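Local coordinates for protein type III Pentaketide Synthase (Neurospora crassa, PDB 3EUO) that probably transfers acyl groups as a type III polyketide synthase of the chalcone and stilbene synthase family, building pentaketides, at residues Cys363-Gly366 with Asn370-Met373; Pro268-Leu273 with Phe291-His296. One frame throughout, in Å; residues are numbered along the deposited sequence.

Interaction 1: Cys363-Gly366 with Asn370-Met373; sequences CAFG and NVEM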
ATOM      1  N   CYS A 363      18.769   5.622  -7.729  1.00 15.62           N
ATOM      2  CA  CYS A 363      18.368   4.402  -8.427  1.00 15.65           C
ATOM      3  C   CYS A 363      18.123   3.254  -7.447  1.00 15.54           C
ATOM      4  O   CYS A 363      18.874   3.076  -6.484  1.00 15.62           O
ATOM      5  CB  CYS A 363      19.424   4.016  -9.463  1.00 15.79           C
ATOM      6  SG  CYS A 363      18.969   2.617 -10.511  1.00 18.62           S
ATOM      7  N   ALA A 364      17.062   2.488  -7.701  1.00 15.32           N
ATOM      8  CA  ALA A 364      16.695   1.339  -6.879  1.00 15.00           C
ATOM      9  C   ALA A 364      15.918   0.332  -7.724  1.00 15.04           C
ATOM     10  O   ALA A 364      15.196   0.717  -8.644  1.00 15.08           O
ATOM     11  CB  ALA A 364      15.851   1.779  -5.680  1.00 15.02           C
ATOM     12  N   PHE A 365      16.087  -0.954  -7.420  1.00 15.17           N
ATOM     13  CA  PHE A 365      15.304  -2.019  -8.055  1.00 15.88           C
ATOM     14  C   PHE A 365      14.635  -2.833  -6.968  1.00 15.24           C
ATOM     15  O   PHE A 365      15.172  -2.950  -5.854  1.00 14.89           O
ATOM     16  CB  PHE A 365      16.190  -2.972  -8.876  1.00 16.97           C
ATOM     17  CG  PHE A 365      17.166  -2.283  -9.786  1.00 20.00           C
ATOM     18  CD1 PHE A 365      16.805  -1.946 -11.088  1.00 22.74           C
ATOM     19  CD2 PHE A 365      18.452  -1.989  -9.352  1.00 22.13           C
ATOM     20  CE1 PHE A 365      17.711  -1.308 -11.936  1.00 23.73           C
ATOM     21  CE2 PHE A 365      19.368  -1.346 -10.189  1.00 23.26           C
ATOM     22  CZ  PHE A 365      18.992  -1.007 -11.485  1.00 21.58           C
ATOM     23  N   GLY A 366      13.491  -3.422  -7.303  1.00 14.51           N
ATOM     24  CA  GLY A 366      12.799  -4.356  -6.410  1.00 14.33           C
ATOM     25  C   GLY A 366      11.876  -5.291  -7.182  1.00 14.12           C
ATOM     26  O   GLY A 366      11.854  -5.261  -8.421  1.00 14.33           O
ATOM     27  N   ASN A 370      10.760  -3.973 -10.721  1.00 13.52           N
ATOM     28  CA  ASN A 370      10.536  -2.536 -10.843  1.00 13.75           C
ATOM     29  C   ASN A 370      11.852  -1.789 -10.758  1.00 13.89           C
ATOM     30  O   ASN A 370      12.658  -2.063  -9.870  1.00 13.44           O
ATOM     31  CB  ASN A 370       9.636  -2.034  -9.710  1.00 13.68           C
ATOM     32  CG  ASN A 370       8.187  -2.452  -9.871  1.00 13.63           C
ATOM     33  OD1 ASN A 370       7.840  -3.254 -10.745  1.00 14.23           O
ATOM     34  ND2 ASN A 370       7.328  -1.904  -9.021  1.00 14.07           N
ATOM     35  N   VAL A 371      12.046  -0.842 -11.673  1.00 13.94           N
ATOM     36  CA  VAL A 371      13.200   0.047 -11.650  1.00 14.74           C
ATOM     37  C   VAL A 371      12.723   1.464 -11.345  1.00 14.58           C
ATOM     38  O   VAL A 371      11.762   1.943 -11.955  1.00 14.99           O
ATOM     39  CB  VAL A 371      13.931   0.056 -13.012  1.00 14.86           C
ATOM     40  CG1 VAL A 371      15.165   0.956 -12.947  1.00 15.54           C
ATOM     41  CG2 VAL A 371      14.308  -1.359 -13.446  1.00 16.35           C
ATOM     42  N   GLU A 372      13.401   2.128 -10.412  1.00 14.38           N
ATOM     43  CA  GLU A 372      13.101   3.503 -10.044  1.00 14.60           C
ATOM     44  C   GLU A 372      14.366   4.340 -10.183  1.00 14.55           C
ATOM     45  O   GLU A 372      15.426   3.938  -9.711  1.00 14.59           O
ATOM     46  CB  GLU A 372      12.615   3.587  -8.590  1.00 15.07           C
ATOM     47  CG  GLU A 372      11.319   2.831  -8.288  1.00 15.03           C
ATOM     48  CD  GLU A 372      10.046   3.542  -8.764  1.00 16.71           C
ATOM     49  OE1 GLU A 372      10.074   4.752  -9.075  1.00 18.32           O
ATOM     50  OE2 GLU A 372       8.996   2.879  -8.809  1.00 15.82           O
ATOM     51  N   MET A 373      14.253   5.484 -10.850  1.00 14.68           N
ATOM     52  CA  MET A 373      15.335   6.471 -10.867  1.00 15.08           C
ATOM     53  C   MET A 373      14.775   7.850 -10.573  1.00 15.13           C
ATOM     54  O   MET A 373      13.630   8.147 -10.911  1.00 15.31           O
ATOM     55  CB  MET A 373      16.065   6.511 -12.218  1.00 15.18           C
ATOM     56  CG  MET A 373      17.147   5.481 -12.407  1.00 17.14           C
ATOM     57  SD  MET A 373      18.297   5.848 -13.786  1.00 16.26           S
ATOM     58  CE  MET A 373      19.016   4.226 -13.955  1.00 17.92           C
TER
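Phe365 and Val371 lie side by side on one face of an antiparallel beta ladder and point the same way. Val371 CG2 comes to the ring edge in the ring plane, with Phe365 CD1 to Val371 CG2 at 3.5 Å. Val371 CG1 sits beside the same CD1-CE1 side but off the plane, 3.6 Å from Phe365 CE1. The ring is placed there by chi1 of -47°, which sets CG beside the backbone N. Further along the same face, Cys363 SG touches the methyl of Met373, SG to CE 3.8 Å. The Met373 chain is extended beyond CG. Ser265 and Leu266 of helix 258-277 touch Phe365, Leu266 also Cys363 and Ser265 also Val371. Ala364 and Glu372 turn to the other face, toward helix 145-162, where the Glu372 carboxylate leads away to a salt bridge with Arg151. The backbones are joined at two hydrogen-bonded pairs. Ala364 N to Glu372 O is 3.0 Å and Glu372 N to Ala364 O is 2.9 Å; Gly366 and Asn370 repeat the pattern. The hairpin is thus held by paired backbone bonds, with one face apolar and a buried acid on the other, its charge probably offset by Arg151.

Interaction 2: Pro268-Leu273 with Phe291-His296; sequences PTYADL and FDWAMH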
ATOM      1  N   PRO A 268      19.340   2.355 -20.422  1.00 20.56           N
ATOM      2  CA  PRO A 268      18.092   2.827 -21.033  1.00 20.41           C
ATOM      3  C   PRO A 268      17.249   3.716 -20.113  1.00 20.02           C
ATOM      4  O   PRO A 268      16.654   4.693 -20.577  1.00 19.95           O
ATOM      5  CB  PRO A 268      17.334   1.529 -21.335  1.00 20.60           C
ATOM      6  CG  PRO A 268      18.370   0.471 -21.336  1.00 20.93           C
ATOM      7  CD  PRO A 268      19.352   0.885 -20.308  1.00 20.54           C
ATOM      8  N   THR A 269      17.209   3.385 -18.825  1.00 19.43           N
ATOM      9  CA  THR A 269      16.439   4.169 -17.854  1.00 19.31           C
ATOM     10  C   THR A 269      17.099   5.531 -17.621  1.00 19.24           C
ATOM     11  O   THR A 269      16.424   6.562 -17.631  1.00 19.47           O
ATOM     12  CB  THR A 269      16.240   3.404 -16.534  1.00 19.37           C
ATOM     13  OG1 THR A 269      15.773   2.081 -16.829  1.00 19.80           O
ATOM     14  CG2 THR A 269      15.210   4.107 -15.650  1.00 18.67           C
ATOM     15  N   TYR A 270      18.420   5.520 -17.464  1.00 19.15           N
ATOM     16  CA  TYR A 270      19.206   6.744 -17.311  1.00 19.32           C
ATOM     17  C   TYR A 270      19.024   7.684 -18.507  1.00 19.68           C
ATOM     18  O   TYR A 270      18.823   8.883 -18.325  1.00 18.86           O
ATOM     19  CB  TYR A 270      20.689   6.402 -17.114  1.00 19.62           C
ATOM     20  CG  TYR A 270      21.622   7.571 -17.291  1.00 19.52           C
ATOM     21  CD1 TYR A 270      21.933   8.413 -16.220  1.00 19.23           C
ATOM     22  CD2 TYR A 270      22.191   7.844 -18.534  1.00 19.96           C
ATOM     23  CE1 TYR A 270      22.779   9.495 -16.385  1.00 19.33           C
ATOM     24  CE2 TYR A 270      23.043   8.922 -18.706  1.00 19.74           C
ATOM     25  CZ  TYR A 270      23.333   9.739 -17.634  1.00 20.50           C
ATOM     26  OH  TYR A 270      24.176  10.808 -17.815  1.00 21.49           O
ATOM     27  N   ALA A 271      19.091   7.126 -19.719  1.00 19.90           N
ATOM     28  CA  ALA A 271      18.956   7.911 -20.957  1.00 20.77           C
ATOM     29  C   ALA A 271      17.614   8.632 -21.026  1.00 21.08           C
ATOM     30  O   ALA A 271      17.539   9.796 -21.424  1.00 21.59           O
ATOM     31  CB  ALA A 271      19.148   7.023 -22.189  1.00 20.65           C
ATOM     32  N   ASP A 272      16.558   7.936 -20.627  1.00 21.71           N
ATOM     33  CA  ASP A 272      15.213   8.511 -20.598  1.00 22.18           C
ATOM     34  C   ASP A 272      15.062   9.588 -19.528  1.00 21.96           C
ATOM     35  O   ASP A 272      14.460  10.637 -19.780  1.00 21.51           O
ATOM     36  CB  ASP A 272      14.177   7.405 -20.415  1.00 22.62           C
ATOM     37  CG  ASP A 272      13.929   6.627 -21.697  1.00 24.13           C
ATOM     38  OD1 ASP A 272      14.278   7.136 -22.787  1.00 27.62           O
ATOM     39  OD2 ASP A 272      13.384   5.512 -21.612  1.00 26.17           O
ATOM     40  N   LEU A 273      15.618   9.327 -18.347  1.00 21.79           N
ATOM     41  CA  LEU A 273      15.650  10.301 -17.260  1.00 21.83           C
ATOM     42  C   LEU A 273      16.358  11.580 -17.692  1.00 22.27           C
ATOM     43  O   LEU A 273      15.834  12.684 -17.524  1.00 22.27           O
ATOM     44  CB  LEU A 273      16.355   9.711 -16.030  1.00 21.25           C
ATOM     45  CG  LEU A 273      16.558  10.631 -14.820  1.00 20.91           C
ATOM     46  CD1 LEU A 273      15.238  10.898 -14.125  1.00 20.27           C
ATOM     47  CD2 LEU A 273      17.568  10.039 -13.843  1.00 21.49           C
ATOM     48  N   PHE A 291      27.767  12.799 -12.666  1.00 17.64           N
ATOM     49  CA  PHE A 291      26.853  12.846 -11.522  1.00 17.21           C
ATOM     50  C   PHE A 291      27.384  12.071 -10.331  1.00 17.29           C
ATOM     51  O   PHE A 291      28.243  11.192 -10.477  1.00 16.98           O
ATOM     52  CB  PHE A 291      25.487  12.254 -11.903  1.00 17.18           C
ATOM     53  CG  PHE A 291      24.825  12.947 -13.055  1.00 16.69           C
ATOM     54  CD1 PHE A 291      23.951  14.010 -12.833  1.00 16.62           C
ATOM     55  CD2 PHE A 291      25.076  12.544 -14.363  1.00 16.68           C
ATOM     56  CE1 PHE A 291      23.336  14.661 -13.901  1.00 16.07           C
ATOM     57  CE2 PHE A 291      24.458  13.187 -15.440  1.00 17.39           C
ATOM     58  CZ  PHE A 291      23.588  14.252 -15.202  1.00 16.17           C
ATOM     59  N   ASP A 292      26.862  12.404  -9.152  1.00 17.05           N
ATOM     60  CA  ASP A 292      26.946  11.515  -8.003  1.00 17.02           C
ATOM     61  C   ASP A 292      25.790  10.537  -8.112  1.00 16.81           C
ATOM     62  O   ASP A 292      24.728  10.888  -8.608  1.00 16.48           O
ATOM     63  CB  ASP A 292      26.871  12.299  -6.699  1.00 16.90           C
ATOM     64  CG  ASP A 292      28.238  12.793  -6.239  1.00 17.83           C
ATOM     65  OD1 ASP A 292      29.260  12.152  -6.590  1.00 18.58           O
ATOM     66  OD2 ASP A 292      28.286  13.821  -5.529  1.00 18.69           O
ATOM     67  N   TRP A 293      26.011   9.312  -7.655  1.00 16.78           N
ATOM     68  CA  TRP A 293      25.050   8.240  -7.831  1.00 16.67           C
ATOM     69  C   TRP A 293      24.634   7.649  -6.486  1.00 16.80           C
ATOM     70  O   TRP A 293      25.437   7.018  -5.787  1.00 16.94           O
ATOM     71  CB  TRP A 293      25.636   7.162  -8.740  1.00 17.19           C
ATOM     72  CG  TRP A 293      25.557   7.482 -10.203  1.00 17.20           C
ATOM     73  CD1 TRP A 293      26.341   8.358 -10.899  1.00 17.59           C
ATOM     74  CD2 TRP A 293      24.661   6.902 -11.151  1.00 17.20           C
ATOM     75  NE1 TRP A 293      25.975   8.368 -12.227  1.00 17.73           N
ATOM     76  CE2 TRP A 293      24.940   7.488 -12.407  1.00 17.78           C
ATOM     77  CE3 TRP A 293      23.635   5.951 -11.059  1.00 18.64           C
ATOM     78  CZ2 TRP A 293      24.237   7.147 -13.566  1.00 17.79           C
ATOM     79  CZ3 TRP A 293      22.934   5.615 -12.209  1.00 17.98           C
ATOM     80  CH2 TRP A 293      23.243   6.208 -13.447  1.00 17.67           C
ATOM     81  N   ALA A 294      23.381   7.891  -6.116  1.00 16.45           N
ATOM     82  CA  ALA A 294      22.814   7.315  -4.911  1.00 16.08           C
ATOM     83  C   ALA A 294      22.119   6.015  -5.327  1.00 16.13           C
ATOM     84  O   ALA A 294      20.925   6.010  -5.639  1.00 15.59           O
ATOM     85  CB  ALA A 294      21.816   8.288  -4.280  1.00 16.44           C
ATOM     86  N   MET A 295      22.882   4.924  -5.361  1.00 16.07           N
ATOM     87  CA  MET A 295      22.339   3.621  -5.741  1.00 16.34           C
ATOM     88  C   MET A 295      21.866   2.856  -4.516  1.00 16.22           C
ATOM     89  O   MET A 295      22.532   2.875  -3.482  1.00 16.23           O
ATOM     90  CB  MET A 295      23.412   2.790  -6.454  1.00 16.83           C
ATOM     91  CG  MET A 295      22.942   1.415  -6.932  1.00 19.09           C
ATOM     92  SD  MET A 295      21.910   1.485  -8.416  1.00 26.15           S
ATOM     93  CE  MET A 295      22.892   2.643  -9.377  1.00 18.47           C
ATOM     94  N   HIS A 296      20.725   2.178  -4.630  1.00 15.89           N
ATOM     95  CA  HIS A 296      20.337   1.230  -3.597  1.00 16.38           C
ATOM     96  C   HIS A 296      21.240   0.007  -3.734  1.00 16.32           C
ATOM     97  O   HIS A 296      21.258  -0.636  -4.790  1.00 16.21           O
ATOM     98  CB  HIS A 296      18.873   0.801  -3.713  1.00 16.39           C
ATOM     99  CG  HIS A 296      18.499  -0.265  -2.731  1.00 17.87           C
ATOM    100  ND1 HIS A 296      18.171  -1.551  -3.105  1.00 19.68           N
ATOM    101  CD2 HIS A 296      18.457  -0.245  -1.379  1.00 17.48           C
ATOM    102  CE1 HIS A 296      17.919  -2.270  -2.025  1.00 18.06           C
ATOM    103  NE2 HIS A 296      18.081  -1.499  -0.965  1.00 19.53           N
TER
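The Tyr270 ring meets two aromatic side chains, Trp293 along its CD1-CE1 side and Phe291 near the hydroxyl. Phe291 CE2 lies at the edge of the tyrosine ring, near its plane, and is 3.4 Å from Tyr270 OH. The hydroxyl reaches the phenylalanine ring obliquely. Trp293 also approaches obliquely, through CZ2 and CH2 of its six-membered ring, with Tyr270 CD1 to Trp293 CZ2 at 3.7 Å. The two planes are near parallel, at 27°, but the rings are slid apart and barely overlap. Their centroids stand 5.8 Å apart. Tyr270 leaves helix 258-277 with CG anti to its backbone N, chi1 165°, and this carries the ring out toward the strand. The contact packs that helix against strand 292-295, through Trp293, and against the residue before it, Phe291. Within this chain the strand is an edge strand of the mixed sheet, in the C-terminal half of the thiolase-like fold. Met310 of helix 300-310 touches both Tyr270 and Trp293. The indole NE1 donates a hydrogen bond to Pro288 O, which probably limits how the indole can turn. No hydrogen bond crosses between the two segments. Met373 of strand 370-378 touches Tyr270, and Met375 of the same strand touches Phe291.

Interaction 2 comes first along the chain and closes before interaction 1 opens. Their centres lie 10 Å apart, and both belong to the C-terminal chalcone and stilbene synthase domain. One mixed beta-sheet holds strands from both: strand 359-366 lies between strands 370-378 and 292-295. It is antiparallel to the first and parallel to the second. Probable backbone hydrogen bonds join the contacts directly, from Cys363 N to Ala294 O and from His296 N to Cys363 O. Helix 258-277 spans both. The hairpin of interaction 1 and the edge strand of interaction 2 are therefore joined into one sheet, with this helix packed on one face.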